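Local coordinates for trehalose synthase regulatory protein (Candida albicans, PDB 5HUS) that probably serves as a regulatory subunit of the trehalose synthase complex, through a C-terminal domain related to trehalose-phosphate phosphatases of the HAD clan, at residues Val4-Asn9 against Ala290-Arg295; Gly19-Ile24 against Gln67-Tyr72; Ala244-Ser249 against Lys268-Thr273. All blocks are in the same frame, centred on the assembly; numbering follows the deposited sequence.

Interaction 1 of 3, residues Val4-Asn9 against Ala290-Arg295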
ATOM      1  N   VAL A   4      -7.619 -20.892  -2.630  1.00 38.17           N
ATOM      2  CA  VAL A   4      -6.575 -21.899  -2.551  1.00 48.35           C
ATOM      3  C   VAL A   4      -5.495 -21.402  -1.592  1.00 44.78           C
ATOM      4  O   VAL A   4      -5.075 -20.244  -1.662  1.00 32.84           O
ATOM      5  CB  VAL A   4      -5.973 -22.215  -3.940  1.00 44.76           C
ATOM      6  CG1 VAL A   4      -5.663 -20.934  -4.695  1.00 47.58           C
ATOM      7  CG2 VAL A   4      -4.734 -23.092  -3.806  1.00 50.55           C
ATOM      8  N   PRO A   5      -5.077 -22.265  -0.658  1.00 44.66           N
ATOM      9  CA  PRO A   5      -4.027 -21.906   0.299  1.00 43.59           C
ATOM     10  C   PRO A   5      -2.693 -21.599  -0.373  1.00 43.29           C
ATOM     11  O   PRO A   5      -2.247 -22.340  -1.248  1.00 35.84           O
ATOM     12  CB  PRO A   5      -3.917 -23.155   1.179  1.00 46.99           C
ATOM     13  CG  PRO A   5      -5.263 -23.786   1.090  1.00 46.63           C
ATOM     14  CD  PRO A   5      -5.706 -23.554  -0.323  1.00 49.75           C
ATOM     15  N   PHE A   6      -2.076 -20.498   0.039  1.00 35.45           N
ATOM     16  CA  PHE A   6      -0.725 -20.153  -0.380  1.00 34.11           C
ATOM     17  C   PHE A   6       0.241 -21.219   0.150  1.00 31.80           C
ATOM     18  O   PHE A   6       0.217 -21.554   1.337  1.00 36.17           O
ATOM     19  CB  PHE A   6      -0.371 -18.750   0.136  1.00 30.12           C
ATOM     20  CG  PHE A   6       0.878 -18.158  -0.457  1.00 30.15           C
ATOM     21  CD1 PHE A   6       1.806 -17.521   0.357  1.00 28.91           C
ATOM     22  CD2 PHE A   6       1.116 -18.210  -1.818  1.00 22.79           C
ATOM     23  CE1 PHE A   6       2.954 -16.958  -0.175  1.00 24.25           C
ATOM     24  CE2 PHE A   6       2.265 -17.654  -2.359  1.00 27.52           C
ATOM     25  CZ  PHE A   6       3.188 -17.027  -1.536  1.00 27.07           C
ATOM     26  N   THR A   7       1.063 -21.773  -0.735  1.00 28.01           N
ATOM     27  CA  THR A   7       2.007 -22.821  -0.360  1.00 34.74           C
ATOM     28  C   THR A   7       3.402 -22.523  -0.898  1.00 36.43           C
ATOM     29  O   THR A   7       3.572 -21.668  -1.763  1.00 34.83           O
ATOM     30  CB  THR A   7       1.558 -24.200  -0.886  1.00 33.56           C
ATOM     31  OG1 THR A   7       1.544 -24.180  -2.317  1.00 32.40           O
ATOM     32  CG2 THR A   7       0.164 -24.547  -0.378  1.00 38.57           C
ATOM     33  N   LYS A   8       4.401 -23.231  -0.381  1.00 33.14           N
ATOM     34  CA  LYS A   8       5.764 -23.103  -0.889  1.00 39.50           C
ATOM     35  C   LYS A   8       5.845 -23.494  -2.360  1.00 34.06           C
ATOM     36  O   LYS A   8       6.589 -22.886  -3.129  1.00 32.58           O
ATOM     37  CB  LYS A   8       6.734 -23.962  -0.071  1.00 36.92           C
ATOM     38  CG  LYS A   8       6.899 -23.510   1.370  1.00 34.86           C
ATOM     39  CD  LYS A   8       8.037 -24.247   2.062  1.00 44.08           C
ATOM     40  CE  LYS A   8       8.192 -23.777   3.498  1.00 51.53           C
ATOM     41  NZ  LYS A   8       9.432 -24.297   4.138  1.00 51.29           N
ATOM     42  N   ASN A   9       5.079 -24.509  -2.748  1.00 39.96           N
ATOM     43  CA  ASN A   9       5.079 -24.971  -4.131  1.00 38.15           C
ATOM     44  C   ASN A   9       4.530 -23.918  -5.081  1.00 40.15           C
ATOM     45  O   ASN A   9       5.103 -23.679  -6.143  1.00 32.58           O
ATOM     46  CB  ASN A   9       4.278 -26.267  -4.272  1.00 45.31           C
ATOM     47  CG  ASN A   9       5.022 -27.470  -3.732  1.00 39.76           C
ATOM     48  OD1 ASN A   9       6.249 -27.461  -3.643  1.00 44.36           O
ATOM     49  ND2 ASN A   9       4.285 -28.512  -3.370  1.00 45.60           N
ATOM     50  N   ALA A 290      -7.982 -11.592  -4.632  1.00 21.84           N
ATOM     51  CA  ALA A 290      -6.736 -12.315  -4.395  1.00 24.94           C
ATOM     52  C   ALA A 290      -6.915 -13.783  -4.773  1.00 25.08           C
ATOM     53  O   ALA A 290      -7.959 -14.375  -4.507  1.00 27.15           O
ATOM     54  CB  ALA A 290      -6.291 -12.186  -2.939  1.00 22.56           C
ATOM     55  N   THR A 291      -5.900 -14.364  -5.400  1.00 20.92           N
ATOM     56  CA  THR A 291      -5.971 -15.772  -5.789  1.00 29.16           C
ATOM     57  C   THR A 291      -5.776 -16.694  -4.594  1.00 32.11           C
ATOM     58  O   THR A 291      -6.488 -17.692  -4.444  1.00 31.69           O
ATOM     59  CB  THR A 291      -4.916 -16.118  -6.854  1.00 27.73           C
ATOM     60  OG1 THR A 291      -5.020 -15.202  -7.949  1.00 28.78           O
ATOM     61  CG2 THR A 291      -5.104 -17.547  -7.359  1.00 32.14           C
ATOM     62  N   TYR A 292      -4.816 -16.349  -3.740  1.00 25.81           N
ATOM     63  CA  TYR A 292      -4.422 -17.201  -2.618  1.00 26.92           C
ATOM     64  C   TYR A 292      -4.722 -16.568  -1.266  1.00 31.13           C
ATOM     65  O   TYR A 292      -4.859 -15.349  -1.159  1.00 29.60           O
ATOM     66  CB  TYR A 292      -2.928 -17.516  -2.697  1.00 24.51           C
ATOM     67  CG  TYR A 292      -2.506 -18.323  -3.899  1.00 23.78           C
ATOM     68  CD1 TYR A 292      -2.428 -19.710  -3.835  1.00 33.05           C
ATOM     69  CD2 TYR A 292      -2.164 -17.702  -5.093  1.00 29.89           C
ATOM     70  CE1 TYR A 292      -2.033 -20.455  -4.934  1.00 34.11           C
ATOM     71  CE2 TYR A 292      -1.770 -18.436  -6.195  1.00 31.71           C
ATOM     72  CZ  TYR A 292      -1.704 -19.813  -6.110  1.00 33.30           C
ATOM     73  OH  TYR A 292      -1.307 -20.548  -7.210  1.00 34.42           O
ATOM     74  N   GLY A 293      -4.806 -17.397  -0.230  1.00 30.65           N
ATOM     75  CA  GLY A 293      -4.961 -16.899   1.130  1.00 28.62           C
ATOM     76  C   GLY A 293      -3.976 -17.523   2.111  1.00 35.47           C
ATOM     77  O   GLY A 293      -3.617 -18.693   1.973  1.00 32.57           O
ATOM     78  N   VAL A 294      -3.526 -16.733   3.086  1.00 30.69           N
ATOM     79  CA  VAL A 294      -2.722 -17.228   4.208  1.00 27.95           C
ATOM     80  C   VAL A 294      -3.358 -16.802   5.520  1.00 31.39           C
ATOM     81  O   VAL A 294      -3.928 -15.719   5.613  1.00 28.80           O
ATOM     82  CB  VAL A 294      -1.268 -16.703   4.197  1.00 43.07           C
ATOM     83  CG1 VAL A 294      -0.325 -17.709   3.565  1.00 44.89           C
ATOM     84  CG2 VAL A 294      -1.184 -15.337   3.534  1.00 35.39           C
ATOM     85  N   ARG A 295      -3.236 -17.631   6.551  1.00 35.09           N
ATOM     86  CA  ARG A 295      -3.940 -17.352   7.797  1.00 38.61           C
ATOM     87  C   ARG A 295      -3.112 -16.582   8.821  1.00 45.17           C
ATOM     88  O   ARG A 295      -3.637 -16.161   9.850  1.00 51.22           O
ATOM     89  CB  ARG A 295      -4.452 -18.659   8.404  1.00 39.58           C
ATOM     90  CG  ARG A 295      -5.444 -19.348   7.493  1.00 39.02           C
ATOM     91  CD  ARG A 295      -6.354 -20.317   8.218  1.00 50.74           C
ATOM     92  NE  ARG A 295      -7.547 -20.582   7.421  1.00 54.20           N
ATOM     93  CZ  ARG A 295      -8.742 -20.049   7.661  1.00 55.90           C
ATOM     94  NH1 ARG A 295      -8.913 -19.236   8.696  1.00 45.02           N
ATOM     95  NH2 ARG A 295      -9.770 -20.339   6.875  1.00 52.83           N
TER
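Val4 and Phe6 meet Tyr292, Gly293 and Val294 where the short, weakly bonded strand 4-5 joins the margin of the HAD-like mixed sheet, parallel to strand 292-294. Two backbone hydrogen bonds flank Pro5. Gly293 N donates to Val4 O at 3.2 Å, while Phe6 N reaches Gly293 O at 3.1 Å and is almost straight (177° at the hydrogen). Both donors are tilted out of the acceptor's carbonyl plane. Pro5, which has no N-H, turns its CB away from the neighbouring strand.

The aromatic contact is edge-to-face: the rim of the Phe6 ring is directed at the face of Tyr292, with planes at 64° and centroids 6.0 Å apart. Phe6 CG lies anti to the backbone N (chi1 -168°); the ring is also touched by Leu300, Ile303 and Leu304 of helix 297-304.

Apolar contacts adjoin this pair. Val4 and Tyr292 run side by side, Val4 CG1 standing 3.6 Å from Tyr292 CD1 and Val4 CG2 3.9 Å from Tyr292 CE1. At the Phe6 ring, Val294 CG1 sits in the plane at the edge, 3.9 Å from Phe6 CD1, and closes to 3.6 Å from Phe6 CB.

Interaction 2 of 3, residues Gly19-Ile24 against Gln67-Tyr72; sequences GKRLII and QDTFVY
Arg21 and Ile23 exchange backbone hydrogen bonds with the neighbouring strand through both their N-H and C=O groups. Arg21 N donates to Asp68 O at 2.8 Å and Phe70 N to Arg21 O at 2.9 Å; Ile23 N then binds Phe70 O, and Tyr72 N binds Ile23 O. Lys20 lays its extended aliphatic chain against the Phe70 ring, CD coming to 3.5 Å from Phe70 CE1 at the ring edge. With Leu22 CG anti to the backbone N (chi1 175°) and chi2 at 62° placing CD1, Leu22 CD1 lies 3.8 Å from Tyr72 CD1. The Arg21-Asp68 salt bridge is long, with 3.9 Å between Arg21 NH2 and Asp68 OD2. That oxygen lies over one guanidinium face, with no N-H aimed at it, so the attraction is probably electrostatic alone.

These residues form a regular parallel strand pair within the HAD-like sheet; the axes of 20-24 and 69-72 approach to 4.7 Å at 14°. On the Leu22, Phe70 and Tyr72 face, His212 stacks on Phe70, hydrogen-bonds Tyr72 OH through NE2 and receives Lys20 NZ at its carbonyl O. Behind the other face, Leu63 of helix 61-65 touches Ile23, Thr69 and Val71, while Trp14 packs on Arg21 and Ile23.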
ATOM      1  N   GLY A  19      14.463 -13.942 -15.014  1.00 39.89           N
ATOM      2  CA  GLY A  19      14.409 -12.496 -14.884  1.00 32.60           C
ATOM      3  C   GLY A  19      14.169 -12.058 -13.450  1.00 31.88           C
ATOM      4  O   GLY A  19      14.189 -12.878 -12.529  1.00 39.90           O
ATOM      5  N   LYS A  20      13.939 -10.761 -13.263  1.00 31.58           N
ATOM      6  CA  LYS A  20      13.764 -10.194 -11.926  1.00 28.06           C
ATOM      7  C   LYS A  20      12.405 -10.535 -11.314  1.00 28.92           C
ATOM      8  O   LYS A  20      11.416 -10.732 -12.023  1.00 23.89           O
ATOM      9  CB  LYS A  20      13.937  -8.673 -11.967  1.00 26.82           C
ATOM     10  CG  LYS A  20      15.322  -8.194 -12.368  1.00 32.76           C
ATOM     11  CD  LYS A  20      15.289  -6.694 -12.654  1.00 46.01           C
ATOM     12  CE  LYS A  20      16.664  -6.125 -12.967  1.00 46.55           C
ATOM     13  NZ  LYS A  20      16.580  -4.660 -13.254  1.00 36.17           N
ATOM     14  N   ARG A  21      12.369 -10.587  -9.985  1.00 28.75           N
ATOM     15  CA  ARG A  21      11.137 -10.841  -9.247  1.00 22.34           C
ATOM     16  C   ARG A  21      10.839  -9.658  -8.336  1.00 25.64           C
ATOM     17  O   ARG A  21      11.696  -9.248  -7.557  1.00 26.24           O
ATOM     18  CB  ARG A  21      11.249 -12.121  -8.414  1.00 21.38           C
ATOM     19  CG  ARG A  21      11.827 -13.315  -9.173  1.00 29.33           C
ATOM     20  CD  ARG A  21      12.263 -14.385  -8.186  1.00 42.45           C
ATOM     21  NE  ARG A  21      13.086 -15.428  -8.794  1.00 59.31           N
ATOM     22  CZ  ARG A  21      13.774 -16.324  -8.093  1.00 54.54           C
ATOM     23  NH1 ARG A  21      13.740 -16.294  -6.768  1.00 58.26           N
ATOM     24  NH2 ARG A  21      14.501 -17.245  -8.714  1.00 72.35           N
ATOM     25  N   LEU A  22       9.627  -9.118  -8.444  1.00 20.85           N
ATOM     26  CA  LEU A  22       9.208  -7.963  -7.653  1.00 23.23           C
ATOM     27  C   LEU A  22       8.134  -8.387  -6.670  1.00 17.49           C
ATOM     28  O   LEU A  22       7.113  -8.959  -7.060  1.00 19.04           O
ATOM     29  CB  LEU A  22       8.686  -6.837  -8.553  1.00 20.53           C
ATOM     30  CG  LEU A  22       8.097  -5.626  -7.819  1.00 20.51           C
ATOM     31  CD1 LEU A  22       9.153  -4.947  -6.961  1.00 21.17           C
ATOM     32  CD2 LEU A  22       7.505  -4.658  -8.827  1.00 20.31           C
ATOM     33  N   ILE A  23       8.383  -8.127  -5.390  1.00 17.27           N
ATOM     34  CA  ILE A  23       7.465  -8.526  -4.336  1.00 16.21           C
ATOM     35  C   ILE A  23       7.046  -7.304  -3.548  1.00 23.13           C
ATOM     36  O   ILE A  23       7.891  -6.565  -3.051  1.00 20.06           O
ATOM     37  CB  ILE A  23       8.102  -9.569  -3.395  1.00 20.46           C
ATOM     38  CG1 ILE A  23       8.412 -10.852  -4.183  1.00 20.16           C
ATOM     39  CG2 ILE A  23       7.187  -9.856  -2.220  1.00 23.87           C
ATOM     40  CD1 ILE A  23       9.199 -11.896  -3.414  1.00 23.23           C
ATOM     41  N   ILE A  24       5.741  -7.077  -3.470  1.00 20.49           N
ATOM     42  CA  ILE A  24       5.209  -5.920  -2.759  1.00 16.63           C
ATOM     43  C   ILE A  24       4.331  -6.408  -1.622  1.00 18.28           C
ATOM     44  O   ILE A  24       3.346  -7.116  -1.842  1.00 18.62           O
ATOM     45  CB  ILE A  24       4.415  -4.992  -3.712  1.00 17.69           C
ATOM     46  CG1 ILE A  24       5.369  -4.419  -4.766  1.00 22.16           C
ATOM     47  CG2 ILE A  24       3.725  -3.875  -2.930  1.00 17.31           C
ATOM     48  CD1 ILE A  24       4.687  -3.745  -5.916  1.00 40.04           C
ATOM     49  N   GLN A  67      19.780 -12.008  -5.460  1.00 50.36           N
ATOM     50  CA  GLN A  67      20.198 -10.891  -6.306  1.00 55.33           C
ATOM     51  C   GLN A  67      19.144 -10.440  -7.318  1.00 40.75           C
ATOM     52  O   GLN A  67      19.160  -9.294  -7.765  1.00 53.28           O
ATOM     53  CB  GLN A  67      21.483 -11.251  -7.055  1.00 56.68           C
ATOM     54  CG  GLN A  67      22.625 -11.689  -6.157  1.00 53.27           C
ATOM     55  CD  GLN A  67      23.967 -11.631  -6.859  1.00 74.18           C
ATOM     56  OE1 GLN A  67      24.303 -10.634  -7.500  1.00 75.73           O
ATOM     57  NE2 GLN A  67      24.741 -12.705  -6.748  1.00 69.13           N
ATOM     58  N   ASP A  68      18.237 -11.336  -7.686  1.00 36.17           N
ATOM     59  CA  ASP A  68      17.261 -11.021  -8.724  1.00 45.04           C
ATOM     60  C   ASP A  68      15.903 -10.648  -8.143  1.00 35.31           C
ATOM     61  O   ASP A  68      14.914 -10.575  -8.865  1.00 31.12           O
ATOM     62  CB  ASP A  68      17.110 -12.205  -9.676  1.00 51.97           C
ATOM     63  CG  ASP A  68      16.999 -13.525  -8.941  1.00 60.25           C
ATOM     64  OD1 ASP A  68      16.745 -13.503  -7.717  1.00 48.78           O
ATOM     65  OD2 ASP A  68      17.165 -14.584  -9.585  1.00 61.64           O
ATOM     66  N   THR A  69      15.862 -10.409  -6.837  1.00 34.42           N
ATOM     67  CA  THR A  69      14.597 -10.205  -6.148  1.00 24.33           C
ATOM     68  C   THR A  69      14.565  -8.849  -5.451  1.00 23.11           C
ATOM     69  O   THR A  69      15.540  -8.435  -4.827  1.00 25.36           O
ATOM     70  CB  THR A  69      14.347 -11.329  -5.122  1.00 35.17           C
ATOM     71  OG1 THR A  69      14.414 -12.599  -5.785  1.00 35.78           O
ATOM     72  CG2 THR A  69      12.984 -11.172  -4.468  1.00 29.72           C
ATOM     73  N   PHE A  70      13.442  -8.156  -5.580  1.00 22.26           N
ATOM     74  CA  PHE A  70      13.273  -6.840  -4.970  1.00 21.27           C
ATOM     75  C   PHE A  70      12.011  -6.841  -4.125  1.00 20.90           C
ATOM     76  O   PHE A  70      10.913  -7.071  -4.639  1.00 23.01           O
ATOM     77  CB  PHE A  70      13.203  -5.755  -6.043  1.00 23.58           C
ATOM     78  CG  PHE A  70      14.336  -5.809  -7.023  1.00 28.48           C
ATOM     79  CD1 PHE A  70      14.150  -6.345  -8.288  1.00 36.88           C
ATOM     80  CD2 PHE A  70      15.594  -5.348  -6.672  1.00 29.44           C
ATOM     81  CE1 PHE A  70      15.198  -6.406  -9.189  1.00 41.62           C
ATOM     82  CE2 PHE A  70      16.643  -5.406  -7.568  1.00 36.11           C
ATOM     83  CZ  PHE A  70      16.446  -5.936  -8.826  1.00 40.35           C
ATOM     84  N   VAL A  71      12.173  -6.599  -2.826  1.00 21.15           N
ATOM     85  CA  VAL A  71      11.051  -6.604  -1.895  1.00 17.27           C
ATOM     86  C   VAL A  71      10.725  -5.191  -1.436  1.00 18.12           C
ATOM     87  O   VAL A  71      11.614  -4.474  -0.977  1.00 19.24           O
ATOM     88  CB  VAL A  71      11.348  -7.476  -0.658  1.00 21.91           C
ATOM     89  CG1 VAL A  71      10.158  -7.494   0.283  1.00 20.51           C
ATOM     90  CG2 VAL A  71      11.711  -8.894  -1.095  1.00 20.92           C
ATOM     91  N   TYR A  72       9.458  -4.800  -1.585  1.00 18.11           N
ATOM     92  CA  TYR A  72       8.980  -3.479  -1.154  1.00 17.35           C
ATOM     93  C   TYR A  72       7.870  -3.592  -0.129  1.00 17.57           C
ATOM     94  O   TYR A  72       6.956  -4.404  -0.275  1.00 19.79           O
ATOM     95  CB  TYR A  72       8.474  -2.659  -2.348  1.00 15.87           C
ATOM     96  CG  TYR A  72       9.590  -2.070  -3.160  1.00 20.01           C
ATOM     97  CD1 TYR A  72      10.363  -2.874  -3.993  1.00 18.04           C
ATOM     98  CD2 TYR A  72       9.885  -0.716  -3.087  1.00 19.25           C
ATOM     99  CE1 TYR A  72      11.406  -2.339  -4.723  1.00 20.57           C
ATOM    100  CE2 TYR A  72      10.923  -0.170  -3.820  1.00 18.45           C
ATOM    101  CZ  TYR A  72      11.683  -0.987  -4.628  1.00 19.46           C
ATOM    102  OH  TYR A  72      12.711  -0.446  -5.365  1.00 20.77           O
TER

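Interaction 3 of 3, residues Ala244-Ser249 against Lys268-Thr273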
ATOM      1  N   ALA A 244      10.129 -10.531 -14.560  1.00 22.88           N
ATOM      2  CA  ALA A 244       9.390 -11.666 -15.097  1.00 28.02           C
ATOM      3  C   ALA A 244       8.355 -12.217 -14.119  1.00 23.06           C
ATOM      4  O   ALA A 244       7.583 -13.112 -14.462  1.00 23.85           O
ATOM      5  CB  ALA A 244      10.362 -12.774 -15.503  1.00 31.20           C
ATOM      6  N   ALA A 245       8.341 -11.688 -12.896  1.00 27.44           N
ATOM      7  CA  ALA A 245       7.381 -12.127 -11.892  1.00 19.98           C
ATOM      8  C   ALA A 245       7.066 -11.008 -10.914  1.00 21.86           C
ATOM      9  O   ALA A 245       7.978 -10.344 -10.429  1.00 22.50           O
ATOM     10  CB  ALA A 245       7.907 -13.343 -11.142  1.00 21.31           C
ATOM     11  N   VAL A 246       5.779 -10.811 -10.638  1.00 20.15           N
ATOM     12  CA  VAL A 246       5.327  -9.812  -9.661  1.00 17.74           C
ATOM     13  C   VAL A 246       4.381 -10.459  -8.654  1.00 23.42           C
ATOM     14  O   VAL A 246       3.501 -11.242  -9.026  1.00 22.88           O
ATOM     15  CB  VAL A 246       4.615  -8.622 -10.335  1.00 22.28           C
ATOM     16  CG1 VAL A 246       4.215  -7.577  -9.294  1.00 20.81           C
ATOM     17  CG2 VAL A 246       5.501  -7.994 -11.396  1.00 28.29           C
ATOM     18  N   LEU A 247       4.567 -10.139  -7.378  1.00 20.37           N
ATOM     19  CA  LEU A 247       3.709 -10.667  -6.329  1.00 17.57           C
ATOM     20  C   LEU A 247       3.241  -9.528  -5.431  1.00 18.65           C
ATOM     21  O   LEU A 247       4.021  -8.644  -5.087  1.00 20.49           O
ATOM     22  CB  LEU A 247       4.450 -11.730  -5.506  1.00 18.23           C
ATOM     23  CG  LEU A 247       3.700 -12.498  -4.408  1.00 20.06           C
ATOM     24  CD1 LEU A 247       4.325 -13.876  -4.234  1.00 20.26           C
ATOM     25  CD2 LEU A 247       3.694 -11.770  -3.064  1.00 25.43           C
ATOM     26  N   TYR A 248       1.968  -9.551  -5.060  1.00 21.09           N
ATOM     27  CA  TYR A 248       1.445  -8.589  -4.093  1.00 17.57           C
ATOM     28  C   TYR A 248       0.739  -9.337  -2.988  1.00 16.88           C
ATOM     29  O   TYR A 248      -0.062 -10.231  -3.262  1.00 19.94           O
ATOM     30  CB  TYR A 248       0.484  -7.594  -4.761  1.00 15.97           C
ATOM     31  CG  TYR A 248      -0.184  -6.639  -3.796  1.00 17.51           C
ATOM     32  CD1 TYR A 248      -1.375  -6.977  -3.157  1.00 20.05           C
ATOM     33  CD2 TYR A 248       0.390  -5.407  -3.499  1.00 18.93           C
ATOM     34  CE1 TYR A 248      -1.979  -6.113  -2.256  1.00 19.61           C
ATOM     35  CE2 TYR A 248      -0.206  -4.538  -2.603  1.00 20.73           C
ATOM     36  CZ  TYR A 248      -1.390  -4.896  -1.989  1.00 19.71           C
ATOM     37  OH  TYR A 248      -2.006  -4.038  -1.108  1.00 23.73           O
ATOM     38  N   SER A 249       1.048  -8.986  -1.739  1.00 16.85           N
ATOM     39  CA  SER A 249       0.350  -9.552  -0.595  1.00 21.69           C
ATOM     40  C   SER A 249      -0.268  -8.435   0.225  1.00 23.35           C
ATOM     41  O   SER A 249       0.349  -7.386   0.421  1.00 22.85           O
ATOM     42  CB  SER A 249       1.293 -10.379   0.277  1.00 24.95           C
ATOM     43  OG  SER A 249       0.589 -10.921   1.383  1.00 30.96           O
ATOM     44  N   LYS A 268      -0.788 -10.052 -18.393  1.00 34.24           N
ATOM     45  CA  LYS A 268      -0.654  -9.841 -19.833  1.00 39.73           C
ATOM     46  C   LYS A 268       0.688  -9.202 -20.195  1.00 43.11           C
ATOM     47  O   LYS A 268       1.157  -9.330 -21.326  1.00 45.18           O
ATOM     48  CB  LYS A 268      -1.795  -8.966 -20.359  1.00 34.52           C
ATOM     49  CG  LYS A 268      -1.762  -7.557 -19.812  1.00 42.63           C
ATOM     50  CD  LYS A 268      -2.770  -6.643 -20.491  1.00 48.81           C
ATOM     51  CE  LYS A 268      -2.677  -5.239 -19.909  1.00 45.12           C
ATOM     52  NZ  LYS A 268      -3.591  -4.281 -20.588  1.00 59.10           N
ATOM     53  N   ASP A 269       1.299  -8.517 -19.233  1.00 30.66           N
ATOM     54  CA  ASP A 269       2.509  -7.733 -19.485  1.00 28.62           C
ATOM     55  C   ASP A 269       3.771  -8.316 -18.852  1.00 39.37           C
ATOM     56  O   ASP A 269       4.876  -8.104 -19.349  1.00 36.62           O
ATOM     57  CB  ASP A 269       2.325  -6.302 -18.972  1.00 34.44           C
ATOM     58  CG  ASP A 269       1.256  -5.543 -19.728  1.00 48.30           C
ATOM     59  OD1 ASP A 269       1.229  -5.636 -20.971  1.00 51.41           O
ATOM     60  OD2 ASP A 269       0.443  -4.856 -19.077  1.00 47.79           O
ATOM     61  N   ILE A 270       3.611  -9.028 -17.743  1.00 37.81           N
ATOM     62  CA  ILE A 270       4.765  -9.435 -16.950  1.00 33.43           C
ATOM     63  C   ILE A 270       5.121 -10.906 -17.118  1.00 34.50           C
ATOM     64  O   ILE A 270       6.279 -11.239 -17.375  1.00 42.28           O
ATOM     65  CB  ILE A 270       4.535  -9.137 -15.456  1.00 27.83           C
ATOM     66  CG1 ILE A 270       4.528  -7.627 -15.219  1.00 30.97           C
ATOM     67  CG2 ILE A 270       5.612  -9.797 -14.602  1.00 31.94           C
ATOM     68  CD1 ILE A 270       5.775  -6.927 -15.715  1.00 39.06           C
ATOM     69  N   GLY A 271       4.141 -11.789 -16.974  1.00 29.86           N
ATOM     70  CA  GLY A 271       4.405 -13.208 -17.150  1.00 38.83           C
ATOM     71  C   GLY A 271       3.867 -14.051 -16.011  1.00 47.52           C
ATOM     72  O   GLY A 271       2.840 -14.713 -16.150  1.00 50.08           O
ATOM     73  N   ASN A 272       4.577 -14.042 -14.886  1.00 30.53           N
ATOM     74  CA  ASN A 272       4.065 -14.634 -13.661  1.00 24.35           C
ATOM     75  C   ASN A 272       3.570 -13.545 -12.719  1.00 24.62           C
ATOM     76  O   ASN A 272       4.276 -12.567 -12.478  1.00 24.90           O
ATOM     77  CB  ASN A 272       5.134 -15.479 -12.971  1.00 27.96           C
ATOM     78  CG  ASN A 272       5.239 -16.865 -13.560  1.00 31.03           C
ATOM     79  OD1 ASN A 272       4.677 -17.142 -14.620  1.00 27.31           O
ATOM     80  ND2 ASN A 272       5.952 -17.750 -12.872  1.00 27.79           N
ATOM     81  N   THR A 273       2.341 -13.699 -12.235  1.00 24.32           N
ATOM     82  CA  THR A 273       1.781 -12.794 -11.235  1.00 22.86           C
ATOM     83  C   THR A 273       1.133 -13.637 -10.153  1.00 26.73           C
ATOM     84  O   THR A 273       0.665 -14.744 -10.413  1.00 28.04           O
ATOM     85  CB  THR A 273       0.742 -11.800 -11.826  1.00 30.67           C
ATOM     86  OG1 THR A 273      -0.424 -12.512 -12.267  1.00 33.11           O
ATOM     87  CG2 THR A 273       1.334 -11.021 -12.996  1.00 26.13           C
TER
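Val246 CG2 lies anti to its carbonyl carbon (chi1 -177° places CG1 anti to N); in Ile270, chi1 -69° sets CG1 anti to the carbonyl carbon, which leaves CG2 anti to the backbone N. With these torsions the two methyls meet at 3.7 Å from Val246 CG2 to Ile270 CG2, the side chains crossing at about a right angle. The contact belongs to the beta-alpha-beta unit of strand 243-250, helix 254-265 and strand 272-278, at the point where the chain returns from the helix to enter the parallel part of the mixed sheet.

Ile270 CG2 also rests 3.7 Å from Ala244 C, so this one methyl spans the backbone and a side chain of the adjoining strand. Leu209 of helix 200-213 touches both Val246 and Ile270 and extends their apolar cluster.

Two backbone bonds begin the parallel ladder. Asn272 N donates to Ala244 O at 3.2 Å, and Val246 N donates to Asn272 O at 3.0 Å. Gly271 precedes this pairing with a positive phi (131°), in a conformation where a CB would collide with the carbonyl oxygen of Ile270.

On the Ala245 and Asn272 face, Asn272 ND2 bonds the backbone O of Trp14; on the same face, Asn272 CB lies 3.9 Å from Ala245 CB.

All three contacts pair parallel strands of one mixed sheet. Interactions 2 and 3 touch directly, their centres 10 Å apart: strands 20-26 and 243-250 are neighbours, with probable hydrogen bonds Leu22 O to Leu247 N and Ile24 N to Leu247 O, both 2.8 Å. Interaction 1 lies at the sheet margin, strand 272-278 beside strand 292-294. Of its touching residues three are buried and three exposed, whereas interaction 2 has six buried and none exposed. Interaction 2 covers the most area, 552 Å², through a regular ladder plus a long salt bridge between partly exposed side chains; interaction 1, 323 Å², adds an aromatic pair to two bonds; interaction 3, 260 Å², is a ladder's start backed by Val246 and Ile270 methyls.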